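Local atomic coordinates of YfkN protein (Bacillus subtilis subsp. subtilis, PDB entry 3GVE), a protein that belongs to the calcineurin-like phosphoesterase family, whose fold builds a two-metal centre where strand-end loops meet, here holding manganese and magnesium. Residues V10-M24 / N56-N69. Sequence-based numbering, arbitrary orientation. Where two conformers were deposited one is given.
Sequences VHLSILATTDIHANM and NTLLVDNGDLIQGN. With MN (manganese (II) ion), chain C; MG (magnesium ion), chain D.
One face of the H21 imidazole is covered by the backbone oxygen of D64, 3.7 Å above the ring centre, while the carbonyl of Q67 meets its edge in plane. There H21 ND1 gives its N-H to Q67 O at 2.9 Å. That bond fixes the ring's rotation and turns NE2 onto the manganese. The carboxylates of D19 and D64 run side by side with their planes 87° apart. D19 OD1 and D64 OD2 come within 3.0 Å of each other because both bind that ion; D64 OD2 also reaches the magnesium, at 2.4 Å, and so bridges the two metals, while D64 OD1 turns to H109. H251 adds to the manganese site, and N108, H216 and H249 to the magnesium.

Behind the metals, strands 10-17 and 57-61 pair in parallel, from S13 N to N56 O through to N62 N to T17 O. I14, L58 and V60 pack under strand 210-215, and L12 CD1 touches L58 CD1; on the other face, L15 CD1 lies 3.5 Å from T57 CG2. At the last bridged pair, T17 OG1, held between its backbone N and carbonyl carbon (chi1 50°), donates to the anti lone pair of D61 OD1 at 2.7 Å and also bonds Y101 OH. D61 OD2 takes the N-H of G63 in an Asx turn, and one water accepts from I20 N and donates to D61 OD1 and G63 O. This second shell probably steadies both loops, and the cations probably offset the site's negative charge, letting two carboxylates and one imidazole gather at the strand ends.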
ATOM      1  N   VAL A  10      39.013  12.452  -5.753  1.00 13.52           N
ATOM      2  CA  VAL A  10      38.247  12.147  -4.522  1.00 13.13           C
ATOM      3  C   VAL A  10      37.101  11.172  -4.883  1.00 12.48           C
ATOM      4  O   VAL A  10      36.311  11.471  -5.735  1.00 14.25           O
ATOM      5  CB  VAL A  10      37.668  13.404  -3.886  1.00 13.65           C
ATOM      6  CG1 VAL A  10      36.839  13.046  -2.693  1.00 15.17           C
ATOM      7  CG2 VAL A  10      38.807  14.413  -3.482  1.00 15.30           C
ATOM      8  N   HIS A  11      37.014  10.039  -4.208  1.00 12.31           N
ATOM      9  CA  HIS A  11      35.868   9.167  -4.429  1.00 12.47           C
ATOM     10  C   HIS A  11      34.824   9.501  -3.359  1.00 12.60           C
ATOM     11  O   HIS A  11      35.057   9.239  -2.203  1.00 12.99           O
ATOM     12  CB  HIS A  11      36.299   7.699  -4.371  1.00 14.23           C
ATOM     13  CG  HIS A  11      35.172   6.723  -4.499  1.00 16.81           C
ATOM     14  ND1 HIS A  11      35.277   5.421  -4.062  1.00 18.97           N
ATOM     15  CD2 HIS A  11      33.923   6.853  -4.998  1.00 17.52           C
ATOM     16  CE1 HIS A  11      34.149   4.783  -4.307  1.00 19.10           C
ATOM     17  NE2 HIS A  11      33.303   5.635  -4.855  1.00 18.50           N
ATOM     18  N   LEU A  12      33.715  10.091  -3.759  1.00 11.87           N
ATOM     19  CA  LEU A  12      32.631  10.423  -2.853  1.00 12.03           C
ATOM     20  C   LEU A  12      31.468   9.450  -3.111  1.00 11.72           C
ATOM     21  O   LEU A  12      31.086   9.236  -4.243  1.00 12.71           O
ATOM     22  CB  LEU A  12      32.193  11.871  -3.106  1.00 11.88           C
ATOM     23  CG  LEU A  12      31.005  12.378  -2.296  1.00 12.43           C
ATOM     24  CD1 LEU A  12      31.354  12.376  -0.811  1.00 13.11           C
ATOM     25  CD2 LEU A  12      30.616  13.768  -2.753  1.00 13.63           C
ATOM     26  N   SER A  13      30.942   8.840  -2.055  1.00 10.39           N
ATOM     27  CA  SER A  13      29.793   7.948  -2.177  1.00 10.88           C
ATOM     28  C   SER A  13      28.590   8.597  -1.520  1.00 10.25           C
ATOM     29  O   SER A  13      28.704   9.188  -0.466  1.00 11.66           O
ATOM     30  CB  SER A  13      30.074   6.622  -1.495  1.00 12.97           C
ATOM     31  OG  SER A  13      31.081   5.910  -2.169  1.00 15.82           O
ATOM     32  N   ILE A  14      27.437   8.481  -2.158  1.00  9.23           N
ATOM     33  CA  ILE A  14      26.200   8.989  -1.591  1.00  8.87           C
ATOM     34  C   ILE A  14      25.252   7.817  -1.443  1.00  8.30           C
ATOM     35  O   ILE A  14      24.952   7.151  -2.407  1.00  9.78           O
ATOM     36  CB  ILE A  14      25.547  10.045  -2.526  1.00 10.28           C
ATOM     37  CG1 ILE A  14      26.501  11.213  -2.810  1.00 11.12           C
ATOM     38  CG2 ILE A  14      24.250  10.572  -1.921  1.00 10.95           C
ATOM     39  CD1 ILE A  14      26.192  11.912  -4.104  1.00 12.62           C
ATOM     40  N   LEU A  15      24.798   7.579  -0.222  1.00  8.23           N
ATOM     41  CA  LEU A  15      23.813   6.526   0.057  1.00  8.48           C
ATOM     42  C   LEU A  15      22.450   7.172   0.262  1.00  7.99           C
ATOM     43  O   LEU A  15      22.376   8.216   0.875  1.00  8.40           O
ATOM     44  CB  LEU A  15      24.213   5.768   1.313  1.00  8.91           C
ATOM     45  CG  LEU A  15      25.665   5.265   1.366  1.00  9.77           C
ATOM     46  CD1 LEU A  15      25.878   4.508   2.671  1.00 10.54           C
ATOM     47  CD2 LEU A  15      26.002   4.381   0.171  1.00 11.10           C
ATOM     48  N   ALA A  16      21.390   6.549  -0.253  1.00  8.02           N
ATOM     49  CA  ALA A  16      20.066   7.185  -0.261  1.00  7.81           C
ATOM     50  C   ALA A  16      18.913   6.253   0.043  1.00  7.05           C
ATOM     51  O   ALA A  16      18.837   5.145  -0.515  1.00  7.92           O
ATOM     52  CB  ALA A  16      19.808   7.856  -1.616  1.00  8.84           C
ATOM     53  N   THR A  17      17.996   6.729   0.895  1.00  7.65           N
ATOM     54  CA  THR A  17      16.705   6.015   1.077  1.00  7.52           C
ATOM     55  C   THR A  17      15.599   6.859   0.500  1.00  7.50           C
ATOM     56  O   THR A  17      15.754   8.125   0.308  1.00  7.87           O
ATOM     57  CB  THR A  17      16.463   5.725   2.563  1.00  7.85           C
ATOM     58  OG1 THR A  17      16.643   6.945   3.335  1.00  8.67           O
ATOM     59  CG2 THR A  17      17.428   4.686   3.065  1.00  8.33           C
ATOM     60  N   THR A  18      14.503   6.229   0.135  1.00  7.51           N
ATOM     61  CA  THR A  18      13.328   6.954  -0.321  1.00  7.57           C
ATOM     62  C   THR A  18      12.057   6.184  -0.002  1.00  7.41           C
ATOM     63  O   THR A  18      12.060   4.970   0.043  1.00  8.05           O
ATOM     64  CB  THR A  18      13.379   7.250  -1.862  1.00  7.75           C
ATOM     65  OG1 THR A  18      12.431   8.283  -2.200  1.00  8.11           O
ATOM     66  CG2 THR A  18      13.103   5.988  -2.695  1.00  8.59           C
ATOM     67  N   ASP A  19      10.970   6.916   0.179  1.00  7.25           N
ATOM     68  CA  ASP A  19       9.650   6.317   0.340  1.00  7.43           C
ATOM     69  C   ASP A  19       9.630   5.223   1.422  1.00  7.71           C
ATOM     70  O   ASP A  19       8.996   4.197   1.291  1.00  7.86           O
ATOM     71  CB  ASP A  19       9.108   5.820  -1.017  1.00  7.51           C
ATOM     72  CG  ASP A  19       8.837   6.964  -1.979  1.00  7.56           C
ATOM     73  OD1 ASP A  19       7.699   7.479  -1.975  1.00  8.70           O
ATOM     74  OD2 ASP A  19       9.768   7.345  -2.725  1.00  7.58           O
ATOM     75  N   ILE A  20      10.259   5.488   2.583  0.50  8.02           N
ATOM     76  CA  ILE A  20      10.358   4.545   3.709  0.50  8.37           C
ATOM     77  C   ILE A  20       8.973   4.356   4.325  0.50  8.29           C
ATOM     78  O   ILE A  20       8.646   3.257   4.787  0.50  8.97           O
ATOM     79  CB  ILE A  20      11.402   5.073   4.741  0.50  8.77           C
ATOM     80  CG1 ILE A  20      12.796   4.924   4.203  0.50 10.08           C
ATOM     81  CG2 ILE A  20      11.274   4.317   6.038  0.50  9.54           C
ATOM     82  CD1 ILE A  20      13.280   3.684   3.971  0.50 12.43           C
ATOM     83  N   HIS A  21       8.183   5.414   4.330  1.00  8.29           N
ATOM     84  CA  HIS A  21       6.777   5.417   4.727  1.00  8.68           C
ATOM     85  C   HIS A  21       6.609   4.865   6.151  1.00  8.72           C
ATOM     86  O   HIS A  21       5.745   4.044   6.428  1.00  9.26           O
ATOM     87  CB  HIS A  21       5.917   4.660   3.691  1.00  8.78           C
ATOM     88  CG  HIS A  21       5.567   5.484   2.488  1.00  8.65           C
ATOM     89  ND1 HIS A  21       4.719   6.563   2.556  1.00  9.40           N
ATOM     90  CD2 HIS A  21       5.966   5.400   1.197  1.00  8.91           C
ATOM     91  CE1 HIS A  21       4.602   7.100   1.356  1.00  9.53           C
ATOM     92  NE2 HIS A  21       5.352   6.422   0.512  1.00  9.16           N
ATOM     93  N   ALA A  22       7.475   5.339   7.041  1.00  8.44           N
ATOM     94  CA  ALA A  22       7.397   5.059   8.495  1.00  8.77           C
ATOM     95  C   ALA A  22       7.666   3.605   8.871  1.00  8.60           C
ATOM     96  O   ALA A  22       7.466   3.204  10.003  1.00 10.14           O
ATOM     97  CB  ALA A  22       6.055   5.533   9.090  1.00  9.61           C
ATOM     98  N   ASN A  23       8.144   2.833   7.910  1.00  8.84           N
ATOM     99  CA  ASN A  23       8.554   1.451   8.173  1.00  9.01           C
ATOM    100  C   ASN A  23       9.957   1.391   8.791  1.00  9.30           C
ATOM    101  O   ASN A  23      10.942   1.163   8.109  1.00  9.75           O
ATOM    102  CB  ASN A  23       8.465   0.605   6.889  1.00  9.40           C
ATOM    103  CG  ASN A  23       7.049   0.531   6.334  1.00  9.61           C
ATOM    104  OD1 ASN A  23       6.755   1.037   5.263  1.00 12.25           O
ATOM    105  ND2 ASN A  23       6.178  -0.074   7.071  1.00  9.34           N
HETATM  106  N   MSE A  24       9.999   1.600  10.101  1.00  9.52           N
HETATM  107  CA  MSE A  24      11.233   1.566  10.892  1.00  9.59           C
HETATM  108  C   MSE A  24      11.668   0.124  11.113  1.00  9.96           C
HETATM  109  O   MSE A  24      12.764  -0.258  10.769  1.00 11.32           O
HETATM  110  CB  MSE A  24      11.018   2.262  12.237  1.00  9.68           C
HETATM  111  CG  MSE A  24      10.724   3.767  12.082  1.00 10.27           C
HETATM  112 SE   MSE A  24      12.203   4.801  11.364  0.75 11.80          SE
HETATM  113  CE  MSE A  24      11.543   4.974   9.496  1.00 11.03           C
ATOM    114  N   ASN A  56      34.547   8.595   2.685  1.00 13.31           N
ATOM    115  CA  ASN A  56      33.850   9.744   2.115  1.00 12.58           C
ATOM    116  C   ASN A  56      32.432   9.355   1.723  1.00 11.01           C
ATOM    117  O   ASN A  56      32.113   9.249   0.569  1.00 12.58           O
ATOM    118  CB  ASN A  56      34.580  10.284   0.871  1.00 13.39           C
ATOM    119  CG  ASN A  56      36.059  10.565   1.096  1.00 13.51           C
ATOM    120  OD1 ASN A  56      36.469  11.135   2.086  1.00 14.13           O
ATOM    121  ND2 ASN A  56      36.841  10.201   0.118  1.00 13.92           N
ATOM    122  N   THR A  57      31.585   9.132   2.710  1.00 10.01           N
ATOM    123  CA  THR A  57      30.217   8.682   2.456  1.00  9.99           C
ATOM    124  C   THR A  57      29.193   9.613   3.091  1.00 10.65           C
ATOM    125  O   THR A  57      29.260   9.947   4.276  1.00 12.87           O
ATOM    126  CB  THR A  57      30.012   7.226   2.942  1.00 12.06           C
ATOM    127  OG1 THR A  57      30.845   6.357   2.171  1.00 13.71           O
ATOM    128  CG2 THR A  57      28.569   6.790   2.757  1.00 13.90           C
ATOM    129  N   LEU A  58      28.242  10.035   2.272  1.00  9.49           N
ATOM    130  CA  LEU A  58      27.110  10.821   2.716  1.00  8.71           C
ATOM    131  C   LEU A  58      25.872   9.940   2.706  1.00  8.47           C
ATOM    132  O   LEU A  58      25.806   9.004   1.936  1.00 10.19           O
ATOM    133  CB  LEU A  58      26.904  12.004   1.769  1.00  9.76           C
ATOM    134  CG  LEU A  58      28.129  12.905   1.611  1.00 11.36           C
ATOM    135  CD1 LEU A  58      27.849  13.893   0.490  1.00 12.41           C
ATOM    136  CD2 LEU A  58      28.444  13.628   2.941  1.00 12.59           C
ATOM    137  N   LEU A  59      24.903  10.281   3.554  1.00  8.08           N
ATOM    138  CA  LEU A  59      23.658   9.537   3.679  1.00  8.04           C
ATOM    139  C   LEU A  59      22.473  10.511   3.647  1.00  7.51           C
ATOM    140  O   LEU A  59      22.388  11.433   4.422  1.00  8.40           O
ATOM    141  CB  LEU A  59      23.674   8.722   4.975  1.00  8.70           C
ATOM    142  CG  LEU A  59      22.359   8.025   5.362  1.00  9.34           C
ATOM    143  CD1 LEU A  59      21.966   6.953   4.336  1.00  9.44           C
ATOM    144  CD2 LEU A  59      22.513   7.403   6.756  1.00  9.48           C
ATOM    145  N   VAL A  60      21.567  10.278   2.710  1.00  6.99           N
ATOM    146  CA  VAL A  60      20.428  11.181   2.496  1.00  7.21           C
ATOM    147  C   VAL A  60      19.121  10.421   2.383  1.00  6.60           C
ATOM    148  O   VAL A  60      19.084   9.286   1.953  1.00  7.70           O
ATOM    149  CB  VAL A  60      20.630  12.055   1.223  1.00  7.66           C
ATOM    150  CG1 VAL A  60      21.935  12.861   1.346  1.00  8.96           C
ATOM    151  CG2 VAL A  60      20.652  11.208  -0.041  1.00  9.42           C
ATOM    152  N   ASP A  61      18.051  11.079   2.789  1.00  7.49           N
ATOM    153  CA  ASP A  61      16.705  10.539   2.594  1.00  7.61           C
ATOM    154  C   ASP A  61      15.928  11.399   1.616  1.00  6.96           C
ATOM    155  O   ASP A  61      16.060  12.612   1.624  1.00  8.09           O
ATOM    156  CB  ASP A  61      15.931  10.470   3.902  1.00  8.64           C
ATOM    157  CG  ASP A  61      14.588   9.802   3.722  1.00  7.80           C
ATOM    158  OD1 ASP A  61      14.540   8.579   3.507  1.00  8.98           O
ATOM    159  OD2 ASP A  61      13.590  10.513   3.736  1.00  8.34           O
ATOM    160  N   ASN A  62      15.104  10.751   0.803  1.00  6.73           N
ATOM    161  CA  ASN A  62      14.373  11.440  -0.254  1.00  7.43           C
ATOM    162  C   ASN A  62      12.885  11.718  -0.027  1.00  7.50           C
ATOM    163  O   ASN A  62      12.188  12.069  -0.965  1.00  8.11           O
ATOM    164  CB  ASN A  62      14.564  10.685  -1.575  1.00  8.03           C
ATOM    165  CG  ASN A  62      14.492  11.605  -2.792  1.00  8.24           C
ATOM    166  OD1 ASN A  62      15.016  12.711  -2.775  1.00  9.61           O
ATOM    167  ND2 ASN A  62      13.851  11.120  -3.868  1.00  8.75           N
ATOM    168  N   GLY A  63      12.418  11.587   1.217  1.00  7.85           N
ATOM    169  CA  GLY A  63      11.044  11.935   1.549  1.00  8.27           C
ATOM    170  C   GLY A  63      10.048  10.784   1.468  1.00  7.61           C
ATOM    171  O   GLY A  63      10.412   9.657   1.183  1.00  7.90           O
ATOM    172  N   ASP A  64       8.779  11.094   1.725  1.00  7.53           N
ATOM    173  CA  ASP A  64       7.728  10.090   2.018  1.00  7.97           C
ATOM    174  C   ASP A  64       8.240   9.165   3.141  1.00  7.85           C
ATOM    175  O   ASP A  64       8.281   7.946   3.022  1.00  8.67           O
ATOM    176  CB  ASP A  64       7.291   9.307   0.764  1.00  7.65           C
ATOM    177  CG  ASP A  64       6.142   9.965   0.034  1.00  7.76           C
ATOM    178  OD1 ASP A  64       5.844  11.135   0.350  1.00  8.81           O
ATOM    179  OD2 ASP A  64       5.579   9.302  -0.867  1.00  8.50           O
ATOM    180  N   LEU A  65       8.637   9.806   4.233  1.00  7.92           N
ATOM    181  CA  LEU A  65       9.331   9.183   5.359  1.00  8.12           C
ATOM    182  C   LEU A  65       8.466   8.996   6.616  1.00  8.29           C
ATOM    183  O   LEU A  65       8.507   7.953   7.235  1.00  9.13           O
ATOM    184  CB  LEU A  65      10.561  10.026   5.708  1.00  8.68           C
ATOM    185  CG  LEU A  65      11.279   9.666   7.011  1.00  8.58           C
ATOM    186  CD1 LEU A  65      11.940   8.318   6.887  1.00  9.33           C
ATOM    187  CD2 LEU A  65      12.319  10.762   7.365  1.00  9.60           C
ATOM    188  N   ILE A  66       7.707  10.020   6.985  1.00  8.83           N
ATOM    189  CA  ILE A  66       7.072  10.058   8.293  1.00  9.29           C
ATOM    190  C   ILE A  66       5.634   9.561   8.336  1.00  9.82           C
ATOM    191  O   ILE A  66       5.034   9.511   9.399  1.00 11.24           O
ATOM    192  CB  ILE A  66       7.132  11.487   8.893  1.00 10.04           C
ATOM    193  CG1 ILE A  66       6.187  12.440   8.140  1.00 10.41           C
ATOM    194  CG2 ILE A  66       8.569  11.994   8.920  1.00 11.51           C
ATOM    195  CD1 ILE A  66       6.107  13.843   8.742  1.00 11.69           C
ATOM    196  N   GLN A  67       5.087   9.199   7.186  1.00  9.51           N
ATOM    197  CA  GLN A  67       3.686   8.804   7.072  1.00  9.87           C
ATOM    198  C   GLN A  67       3.556   7.516   6.283  1.00 10.03           C
ATOM    199  O   GLN A  67       4.323   7.261   5.379  1.00 10.74           O
ATOM    200  CB  GLN A  67       2.914   9.908   6.346  1.00 11.04           C
ATOM    201  CG  GLN A  67       1.397   9.711   6.332  1.00 12.02           C
ATOM    202  CD  GLN A  67       0.880   8.762   5.246  1.00 12.36           C
ATOM    203  OE1 GLN A  67      -0.225   8.237   5.353  1.00 15.90           O
ATOM    204  NE2 GLN A  67       1.644   8.573   4.214  1.00 11.68           N
ATOM    205  N   GLY A  68       2.567   6.713   6.634  1.00 10.05           N
ATOM    206  CA  GLY A  68       2.197   5.571   5.819  1.00 11.72           C
ATOM    207  C   GLY A  68       1.700   4.345   6.559  1.00 12.35           C
ATOM    208  O   GLY A  68       0.977   3.539   6.013  1.00 14.55           O
ATOM    209  N   ASN A  69       2.114   4.200   7.809  1.00 11.57           N
ATOM    210  CA  ASN A  69       1.716   3.043   8.618  1.00 11.75           C
ATOM    211  C   ASN A  69       1.265   3.467  10.021  1.00 12.01           C
ATOM    212  O   ASN A  69       1.256   4.634  10.314  1.00 12.03           O
ATOM    213  CB  ASN A  69       2.796   1.947   8.615  1.00 11.97           C
ATOM    214  CG  ASN A  69       4.040   2.302   9.428  1.00 11.19           C
ATOM    215  OD1 ASN A  69       5.061   1.623   9.347  1.00 13.58           O
ATOM    216  ND2 ASN A  69       3.946   3.323  10.225  1.00 10.20           N
TER
HETATM  217 MN    MN C 402       5.607   7.144  -1.588  1.00  9.50          MN
HETATM  218 MG    MG D 403       5.495  10.445  -3.000  1.00  8.74          MG
HETATM  219  O   HOH W   1      11.830   7.941   3.037  1.00  9.22           O
HETATM  220  O   HOH W   2       5.055   8.097  -3.496  1.00  9.99           O
HETATM  221  O   HOH W   3       3.363   7.068  -1.572  1.00 11.75           O